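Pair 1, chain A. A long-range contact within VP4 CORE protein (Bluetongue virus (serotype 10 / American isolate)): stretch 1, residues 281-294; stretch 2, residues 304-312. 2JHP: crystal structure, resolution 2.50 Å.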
# COMPACT_ATOMS: atom_id res chain seq x y z
N THR A 281 42.83 6.16 -18.42
CA THR A 281 42.65 6.83 -17.13
C THR A 281 41.27 6.58 -16.51
O THR A 281 41.17 6.15 -15.35
CB THR A 281 42.80 8.36 -17.29
OG1 THR A 281 43.81 8.66 -18.26
CG2 THR A 281 43.15 9.01 -15.96
N ARG A 282 40.22 6.88 -17.28
CA ARG A 282 38.83 6.70 -16.82
C ARG A 282 38.55 5.25 -16.44
O ARG A 282 37.77 4.97 -15.52
CB ARG A 282 37.85 7.12 -17.91
CG ARG A 282 37.68 8.61 -18.09
CD ARG A 282 36.42 8.92 -18.91
NE ARG A 282 36.39 8.19 -20.18
CZ ARG A 282 35.29 7.89 -20.86
NH1 ARG A 282 35.38 7.23 -22.01
NH2 ARG A 282 34.09 8.26 -20.40
N PHE A 283 39.20 4.33 -17.16
CA PHE A 283 39.04 2.90 -16.95
C PHE A 283 39.71 2.46 -15.64
O PHE A 283 39.12 1.73 -14.85
CB PHE A 283 39.60 2.14 -18.15
CG PHE A 283 39.14 0.72 -18.24
CD1 PHE A 283 37.95 0.40 -18.89
CD2 PHE A 283 39.90 -0.32 -17.67
CE1 PHE A 283 37.51 -0.92 -18.98
CE2 PHE A 283 39.46 -1.65 -17.75
CZ PHE A 283 38.27 -1.95 -18.41
N ALA A 284 40.94 2.93 -15.42
CA ALA A 284 41.68 2.57 -14.21
C ALA A 284 41.07 3.18 -12.94
O ALA A 284 41.31 2.68 -11.84
CB ALA A 284 43.15 2.93 -14.35
N GLU A 285 40.30 4.26 -13.09
CA GLU A 285 39.55 4.85 -11.97
C GLU A 285 38.32 4.03 -11.60
O GLU A 285 38.09 3.77 -10.43
CB GLU A 285 39.12 6.29 -12.25
CG GLU A 285 40.28 7.26 -12.40
CD GLU A 285 39.85 8.60 -12.96
OE1 GLU A 285 38.77 8.66 -13.62
OE2 GLU A 285 40.58 9.59 -12.76
N ASP A 286 37.54 3.63 -12.60
CA ASP A 286 36.36 2.81 -12.35
C ASP A 286 36.79 1.49 -11.72
O ASP A 286 36.18 1.05 -10.74
CB ASP A 286 35.55 2.57 -13.63
CG ASP A 286 34.94 3.86 -14.22
OD1 ASP A 286 34.97 4.93 -13.56
OD2 ASP A 286 34.41 3.77 -15.34
N ARG A 287 37.83 0.88 -12.28
CA ARG A 287 38.41 -0.37 -11.77
C ARG A 287 38.94 -0.23 -10.34
O ARG A 287 38.89 -1.19 -9.57
CB ARG A 287 39.56 -0.88 -12.66
CG ARG A 287 39.20 -1.61 -13.98
CD ARG A 287 37.69 -1.93 -14.15
NE ARG A 287 37.04 -0.97 -15.04
CZ ARG A 287 35.74 -0.72 -15.07
NH1 ARG A 287 34.91 -1.34 -14.24
NH2 ARG A 287 35.25 0.18 -15.93
N LEU A 288 39.46 0.95 -10.00
CA LEU A 288 40.04 1.21 -8.68
C LEU A 288 38.97 1.22 -7.60
O LEU A 288 39.14 0.59 -6.56
CB LEU A 288 40.82 2.53 -8.64
CG LEU A 288 41.51 2.85 -7.32
CD1 LEU A 288 42.53 1.76 -6.98
CD2 LEU A 288 42.18 4.23 -7.33
N GLY A 289 37.89 1.95 -7.88
CA GLY A 289 36.75 2.06 -6.98
C GLY A 289 36.18 0.71 -6.62
O GLY A 289 35.85 0.45 -5.46
N GLU A 290 36.09 -0.15 -7.63
CA GLU A 290 35.64 -1.53 -7.48
C GLU A 290 36.58 -2.33 -6.57
O GLU A 290 36.13 -3.01 -5.64
CB GLU A 290 35.54 -2.20 -8.86
CG GLU A 290 34.38 -1.70 -9.73
CD GLU A 290 34.43 -2.22 -11.16
OE1 GLU A 290 35.25 -3.13 -11.47
OE2 GLU A 290 33.65 -1.71 -12.00
N GLU A 291 37.88 -2.24 -6.86
CA GLU A 291 38.93 -2.92 -6.12
C GLU A 291 38.98 -2.48 -4.66
O GLU A 291 39.03 -3.32 -3.77
CB GLU A 291 40.28 -2.66 -6.80
CG GLU A 291 40.45 -3.39 -8.12
CD GLU A 291 41.71 -2.99 -8.88
OE1 GLU A 291 42.55 -2.23 -8.32
OE2 GLU A 291 41.87 -3.45 -10.04
N ILE A 292 38.95 -1.18 -4.42
CA ILE A 292 38.87 -0.64 -3.06
C ILE A 292 37.65 -1.19 -2.32
O ILE A 292 37.75 -1.59 -1.16
CB ILE A 292 38.88 0.91 -3.06
CG1 ILE A 292 40.32 1.40 -3.35
CG2 ILE A 292 38.37 1.47 -1.73
CD1 ILE A 292 40.49 2.90 -3.54
N ALA A 293 36.52 -1.25 -3.02
CA ALA A 293 35.28 -1.78 -2.45
C ALA A 293 35.41 -3.27 -2.12
O ALA A 293 35.03 -3.69 -1.03
CB ALA A 293 34.08 -1.51 -3.40
N TYR A 294 35.94 -4.04 -3.07
CA TYR A 294 36.14 -5.48 -2.88
C TYR A 294 37.05 -5.76 -1.67
O TYR A 294 36.74 -6.64 -0.87
CB TYR A 294 36.70 -6.13 -4.16
CG TYR A 294 36.60 -7.65 -4.19
CD1 TYR A 294 35.41 -8.28 -4.58
CD2 TYR A 294 37.68 -8.45 -3.85
CE1 TYR A 294 35.30 -9.66 -4.61
CE2 TYR A 294 37.59 -9.85 -3.88
CZ TYR A 294 36.39 -10.44 -4.27
OH TYR A 294 36.27 -11.82 -4.31
N LEU A 304 28.17 1.27 -4.84
CA LEU A 304 27.75 1.75 -6.16
C LEU A 304 28.90 2.49 -6.84
O LEU A 304 29.30 3.57 -6.39
CB LEU A 304 26.50 2.63 -6.05
CG LEU A 304 25.65 2.78 -7.32
CD1 LEU A 304 25.00 1.46 -7.76
CD2 LEU A 304 24.59 3.81 -7.06
N ILE A 305 29.43 1.91 -7.91
CA ILE A 305 30.59 2.47 -8.60
C ILE A 305 30.25 3.11 -9.97
O ILE A 305 29.44 2.57 -10.74
CB ILE A 305 31.72 1.40 -8.80
CG1 ILE A 305 31.87 0.49 -7.56
CG2 ILE A 305 33.04 2.07 -9.20
CD1 ILE A 305 32.42 1.15 -6.29
N LYS A 306 30.88 4.24 -10.25
CA LYS A 306 30.81 4.88 -11.56
C LYS A 306 31.28 3.90 -12.64
O LYS A 306 32.28 3.20 -12.45
CB LYS A 306 31.70 6.12 -11.56
CG LYS A 306 31.37 7.15 -12.62
CD LYS A 306 32.54 8.11 -12.81
CE LYS A 306 32.07 9.54 -13.06
NZ LYS A 306 30.93 9.58 -14.00
N HIS A 307 30.56 3.84 -13.75
CA HIS A 307 30.88 2.87 -14.78
C HIS A 307 30.78 3.43 -16.19
O HIS A 307 29.76 3.26 -16.86
CB HIS A 307 29.98 1.65 -14.64
CG HIS A 307 30.47 0.44 -15.37
ND1 HIS A 307 30.10 0.15 -16.67
CD2 HIS A 307 31.32 -0.54 -14.99
CE1 HIS A 307 30.69 -0.97 -17.05
NE2 HIS A 307 31.44 -1.41 -16.06
N ARG A 308 31.83 4.09 -16.66
CA ARG A 308 31.86 4.54 -18.06
C ARG A 308 32.30 3.41 -18.98
O ARG A 308 33.30 2.74 -18.71
CB ARG A 308 32.70 5.83 -18.28
CG ARG A 308 33.96 5.98 -17.41
CD ARG A 308 33.70 6.72 -16.08
NE ARG A 308 34.27 8.06 -16.07
CZ ARG A 308 35.41 8.39 -15.46
NH1 ARG A 308 36.12 7.48 -14.80
NH2 ARG A 308 35.83 9.65 -15.52
N ILE A 309 31.53 3.19 -20.05
CA ILE A 309 31.86 2.19 -21.07
C ILE A 309 32.94 2.73 -22.01
O ILE A 309 32.77 3.81 -22.60
CB ILE A 309 30.64 1.82 -21.92
CG1 ILE A 309 29.38 1.80 -21.06
CG2 ILE A 309 30.87 0.47 -22.63
CD1 ILE A 309 28.10 2.14 -21.79
N PRO A 310 34.05 1.99 -22.15
CA PRO A 310 35.17 2.33 -23.05
C PRO A 310 34.78 2.36 -24.53
O PRO A 310 33.77 1.76 -24.92
CB PRO A 310 36.19 1.22 -22.78
CG PRO A 310 35.38 0.08 -22.21
CD PRO A 310 34.31 0.74 -21.40
N ASN A 311 35.56 3.06 -25.35
CA ASN A 311 35.27 3.18 -26.77
C ASN A 311 36.09 2.21 -27.60
O ASN A 311 35.60 1.66 -28.59
CB ASN A 311 35.54 4.61 -27.25
CG ASN A 311 34.72 5.65 -26.50
OD1 ASN A 311 33.86 5.31 -25.67
ND2 ASN A 311 34.99 6.92 -26.79
N SER A 312 37.33 2.00 -27.18
CA SER A 312 38.27 1.16 -27.89
C SER A 312 37.99 -0.33 -27.67
O SER A 312 37.96 -1.10 -28.62
CB SER A 312 39.70 1.50 -27.46
OG SER A 312 39.87 2.91 -27.42

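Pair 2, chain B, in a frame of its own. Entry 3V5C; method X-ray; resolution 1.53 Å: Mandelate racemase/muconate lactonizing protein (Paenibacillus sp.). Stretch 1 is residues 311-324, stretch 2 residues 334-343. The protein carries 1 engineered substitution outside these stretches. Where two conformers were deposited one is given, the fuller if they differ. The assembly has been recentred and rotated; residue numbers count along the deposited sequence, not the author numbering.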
# COMPACT_ATOMS: atom_id res chain seq x y z
N HIS B 311 1.28 0.19 -3.69
CA HIS B 311 -0.17 0.17 -3.56
C HIS B 311 -0.59 -0.63 -2.34
O HIS B 311 -0.01 -1.68 -2.00
CB HIS B 311 -0.80 -0.42 -4.83
CG HIS B 311 -2.27 -0.69 -4.71
ND1 HIS B 311 -2.77 -1.85 -4.18
CD2 HIS B 311 -3.34 0.08 -5.04
CE1 HIS B 311 -4.10 -1.80 -4.20
NE2 HIS B 311 -4.46 -0.65 -4.72
N CYS B 312 -1.60 -0.14 -1.65
CA CYS B 312 -2.20 -0.92 -0.60
C CYS B 312 -3.66 -0.53 -0.52
O CYS B 312 -3.99 0.61 -0.21
CB CYS B 312 -1.52 -0.66 0.75
SG CYS B 312 -2.23 -1.71 2.03
N TYR B 313 -4.52 -1.48 -0.82
CA TYR B 313 -5.94 -1.32 -0.63
C TYR B 313 -6.54 -2.71 -0.61
O TYR B 313 -6.15 -3.57 -1.40
CB TYR B 313 -6.61 -0.48 -1.72
CG TYR B 313 -7.97 0.01 -1.26
CD1 TYR B 313 -8.09 1.13 -0.46
CD2 TYR B 313 -9.12 -0.70 -1.58
CE1 TYR B 313 -9.34 1.58 -0.03
CE2 TYR B 313 -10.39 -0.28 -1.14
CZ TYR B 313 -10.48 0.86 -0.37
OH TYR B 313 -11.72 1.30 0.08
N GLY B 314 -7.46 -2.92 0.32
CA GLY B 314 -8.08 -4.23 0.48
C GLY B 314 -7.37 -5.08 1.51
O GLY B 314 -7.84 -6.16 1.85
N ASN B 315 -6.26 -4.58 2.02
CA ASN B 315 -5.53 -5.33 3.04
C ASN B 315 -4.89 -4.40 4.06
O ASN B 315 -3.88 -3.72 3.79
CB ASN B 315 -4.48 -6.23 2.37
CG ASN B 315 -3.84 -7.19 3.34
OD1 ASN B 315 -3.63 -6.87 4.52
ND2 ASN B 315 -3.52 -8.39 2.85
N ALA B 316 -5.50 -4.33 5.24
CA ALA B 316 -5.06 -3.41 6.27
C ALA B 316 -3.61 -3.66 6.65
O ALA B 316 -2.87 -2.72 6.94
CB ALA B 316 -5.96 -3.48 7.50
N TYR B 317 -3.20 -4.93 6.63
CA TYR B 317 -1.86 -5.26 7.09
C TYR B 317 -0.80 -4.56 6.25
O TYR B 317 0.26 -4.19 6.75
CB TYR B 317 -1.64 -6.77 7.03
CG TYR B 317 -0.32 -7.22 7.61
CD1 TYR B 317 0.81 -7.33 6.81
CD2 TYR B 317 -0.21 -7.51 8.97
CE1 TYR B 317 2.01 -7.75 7.34
CE2 TYR B 317 1.01 -7.93 9.52
CZ TYR B 317 2.11 -8.04 8.69
OH TYR B 317 3.31 -8.45 9.20
N GLY B 318 -1.08 -4.37 4.96
CA GLY B 318 -0.13 -3.76 4.06
C GLY B 318 0.25 -2.33 4.40
O GLY B 318 1.31 -1.85 4.00
N ILE B 319 -0.63 -1.63 5.12
CA ILE B 319 -0.32 -0.28 5.56
C ILE B 319 0.93 -0.26 6.42
O ILE B 319 1.85 0.56 6.21
CB ILE B 319 -1.51 0.28 6.35
CG1 ILE B 319 -2.73 0.36 5.43
CG2 ILE B 319 -1.15 1.64 6.98
CD1 ILE B 319 -4.02 0.71 6.20
N TYR B 320 0.97 -1.16 7.40
CA TYR B 320 2.03 -1.20 8.40
C TYR B 320 3.32 -1.71 7.76
O TYR B 320 4.41 -1.18 7.99
CB TYR B 320 1.55 -2.01 9.63
CG TYR B 320 0.18 -1.50 10.00
CD1 TYR B 320 0.04 -0.26 10.63
CD2 TYR B 320 -0.97 -2.18 9.62
CE1 TYR B 320 -1.22 0.26 10.90
CE2 TYR B 320 -2.23 -1.67 9.90
CZ TYR B 320 -2.35 -0.44 10.55
OH TYR B 320 -3.60 0.09 10.82
N ALA B 321 3.17 -2.71 6.89
CA ALA B 321 4.29 -3.22 6.09
C ALA B 321 4.94 -2.11 5.27
O ALA B 321 6.16 -1.96 5.26
CB ALA B 321 3.80 -4.33 5.18
N SER B 322 4.11 -1.32 4.59
CA SER B 322 4.61 -0.19 3.81
C SER B 322 5.44 0.76 4.65
O SER B 322 6.49 1.25 4.22
CB SER B 322 3.44 0.60 3.21
OG SER B 322 2.68 -0.20 2.33
N GLY B 323 4.96 1.07 5.85
CA GLY B 323 5.71 1.93 6.75
C GLY B 323 7.13 1.42 7.01
O GLY B 323 8.08 2.19 6.93
N HIS B 324 7.27 0.13 7.28
CA HIS B 324 8.60 -0.44 7.49
C HIS B 324 9.44 -0.48 6.21
O HIS B 324 10.65 -0.26 6.25
CB HIS B 324 8.51 -1.84 8.09
CG HIS B 324 8.13 -1.85 9.54
ND1 HIS B 324 9.04 -2.11 10.54
CD2 HIS B 324 6.94 -1.63 10.14
CE1 HIS B 324 8.42 -2.05 11.71
NE2 HIS B 324 7.14 -1.77 11.50
N PHE B 334 4.89 7.62 -0.10
CA PHE B 334 3.83 7.65 0.89
C PHE B 334 3.38 6.25 1.26
O PHE B 334 3.40 5.35 0.42
CB PHE B 334 2.56 8.30 0.32
CG PHE B 334 2.63 9.77 0.08
CD1 PHE B 334 2.41 10.66 1.12
CD2 PHE B 334 2.80 10.25 -1.20
CE1 PHE B 334 2.45 12.01 0.90
CE2 PHE B 334 2.84 11.62 -1.43
CZ PHE B 334 2.65 12.50 -0.38
N VAL B 335 2.91 6.09 2.49
CA VAL B 335 2.08 4.96 2.87
C VAL B 335 0.63 5.26 2.44
O VAL B 335 0.08 6.31 2.78
CB VAL B 335 2.16 4.75 4.40
CG1 VAL B 335 1.13 3.73 4.86
CG2 VAL B 335 3.56 4.31 4.79
N GLU B 336 0.02 4.35 1.68
CA GLU B 336 -1.39 4.49 1.28
C GLU B 336 -2.28 4.05 2.45
O GLU B 336 -2.33 2.86 2.77
CB GLU B 336 -1.66 3.66 0.02
CG GLU B 336 -3.09 3.76 -0.46
CD GLU B 336 -3.32 3.24 -1.87
OE1 GLU B 336 -2.43 2.56 -2.43
OE2 GLU B 336 -4.42 3.51 -2.41
N TYR B 337 -2.97 5.00 3.08
CA TYR B 337 -3.65 4.75 4.36
C TYR B 337 -5.18 4.68 4.26
O TYR B 337 -5.82 5.60 3.73
CB TYR B 337 -3.27 5.82 5.40
CG TYR B 337 -3.75 5.47 6.78
CD1 TYR B 337 -4.98 5.92 7.24
CD2 TYR B 337 -2.99 4.66 7.61
CE1 TYR B 337 -5.43 5.59 8.51
CE2 TYR B 337 -3.43 4.33 8.88
CZ TYR B 337 -4.66 4.80 9.32
OH TYR B 337 -5.11 4.48 10.59
N ASP B 338 -5.73 3.57 4.75
CA ASP B 338 -7.16 3.34 4.92
C ASP B 338 -7.36 3.07 6.42
O ASP B 338 -6.64 2.27 7.00
CB ASP B 338 -7.57 2.11 4.09
CG ASP B 338 -9.05 2.07 3.75
OD1 ASP B 338 -9.77 3.09 3.92
OD2 ASP B 338 -9.49 0.98 3.28
N ASP B 339 -8.32 3.75 7.04
CA ASP B 339 -8.55 3.61 8.48
C ASP B 339 -9.39 2.36 8.76
O ASP B 339 -10.59 2.34 8.54
CB ASP B 339 -9.27 4.85 9.02
CG ASP B 339 -9.39 4.85 10.53
OD1 ASP B 339 -9.11 3.82 11.18
OD2 ASP B 339 -9.77 5.90 11.08
N ILE B 340 -8.72 1.31 9.23
CA ILE B 340 -9.36 0.01 9.38
C ILE B 340 -9.12 -0.56 10.76
O ILE B 340 -8.04 -0.42 11.32
CB ILE B 340 -8.81 -0.99 8.34
CG1 ILE B 340 -9.16 -0.50 6.94
CG2 ILE B 340 -9.42 -2.38 8.56
CD1 ILE B 340 -8.38 -1.20 5.83
N THR B 341 -10.13 -1.24 11.29
CA THR B 341 -9.96 -1.94 12.56
C THR B 341 -10.20 -3.42 12.30
O THR B 341 -11.31 -3.82 11.98
CB THR B 341 -10.90 -1.40 13.65
OG1 THR B 341 -10.51 -0.05 13.98
CG2 THR B 341 -10.79 -2.25 14.91
N ILE B 342 -9.14 -4.22 12.41
CA ILE B 342 -9.27 -5.65 12.26
C ILE B 342 -9.31 -6.30 13.64
O ILE B 342 -8.44 -6.05 14.47
CB ILE B 342 -8.05 -6.22 11.47
CG1 ILE B 342 -7.96 -5.60 10.07
CG2 ILE B 342 -8.12 -7.75 11.38
CD1 ILE B 342 -9.13 -5.91 9.14
N GLU B 343 -10.31 -7.15 13.87
CA GLU B 343 -10.43 -7.82 15.16
C GLU B 343 -9.24 -8.74 15.41
O GLU B 343 -8.90 -9.55 14.56
CB GLU B 343 -11.75 -8.59 15.24
CG GLU B 343 -12.97 -7.68 15.27
CD GLU B 343 -12.88 -6.66 16.39
OE1 GLU B 343 -12.85 -7.07 17.56
OE2 GLU B 343 -12.82 -5.45 16.09
O HOH W 1 -4.64 1.27 2.32
O HOH W 2 -11.63 3.42 1.80
O HOH W 3 -8.04 -1.19 2.51
O HOH W 4 -5.66 -1.87 11.01
O HOH W 5 -5.79 1.20 9.34
O HOH W 6 1.54 2.08 0.95

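In both pairs a helix packs against a strand that runs back along it, nearly antiparallel: the angle between their N-to-C directions is 160°, with a closest approach of 7.8 Å between the axes, in pair 1 (helix 281-294, strand 304-308), and 157° and 7.7 Å in pair 2 (the helix that includes Gly318(B) to His324(B), strand 335-337). Fourteen central residues superpose with an RMSD of 0.8 Å, and the buried areas are nearly equal, 627 and 635 Å².

The central match is Asp286(A) with Ile319(B), each with CA-to-CB sideways to the other stretch but with its end coming nearer. At this position the contact of pair 1 is polar. Asp286(A) OD2 accepts from Arg308(A) N at 2.9 Å, and its OD1 accepts from Arg308(A) NH1 at 3.1 Å, so one carboxylate binds both the backbone and the side chain of the same residue. Arg308(A) NH1 also reaches Glu285(A) OE1 at 3.1 Å in a second salt bridge, while CG of Arg282(A) lies over one face of the guanidinium, 3.3 Å from Arg308(A) NH2. In pair 2 the side chain of Ile319(B) has no hydrogen-bonding atoms and packs instead: its CG2 lies 3.7 Å from Val335(B) CG1 and 3.6 Å from Tyr337(B) CD2, and its CD1 is 3.2 Å from Asp338(B) O. Gly318(B), matching Glu285(A), has no side chain to send toward the strand; a CB there would clash with Cys312(B) SG.

Arg308(A) corresponds to Asp338(B), so the charge at this matched position is reversed. The shorter acid works through water: water 3 accepts from Gly314(B) N at 2.9 Å and donates to Asp338(B) OD2 at 2.7 Å, while water 2 links Asp338(B) OD1 (2.8 Å) to Tyr313(B) OH (2.7 Å).

One turn further along the helix, Gly289(A) matches Ser322(B), and Ile305(A) matches Val335(B). The glycine leaves little space to spare, since an ideal CB would lie 3.2 Å from Ile305(A) CG2; the isoleucine instead extends CD1 to 3.6 Å from Gly289(A) O. In pair 2 a real CB is accommodated, with Ser322(B) CB 4.0 Å from Val335(B) CG2. Ser322(B) OG donates to Gly318(B) O at 2.7 Å and accepts from water 6 at 2.9 Å, which accepts from Glu336(B) N at 2.8 Å.

At the other end, Phe283(A) CE1 meets Pro310(A) CG at 4.0 Å, whereas at the matched positions Ala316(B) CB meets Ile340(B) CD1 at 3.7 Å: large against compact in pair 1, small against branched in pair 2.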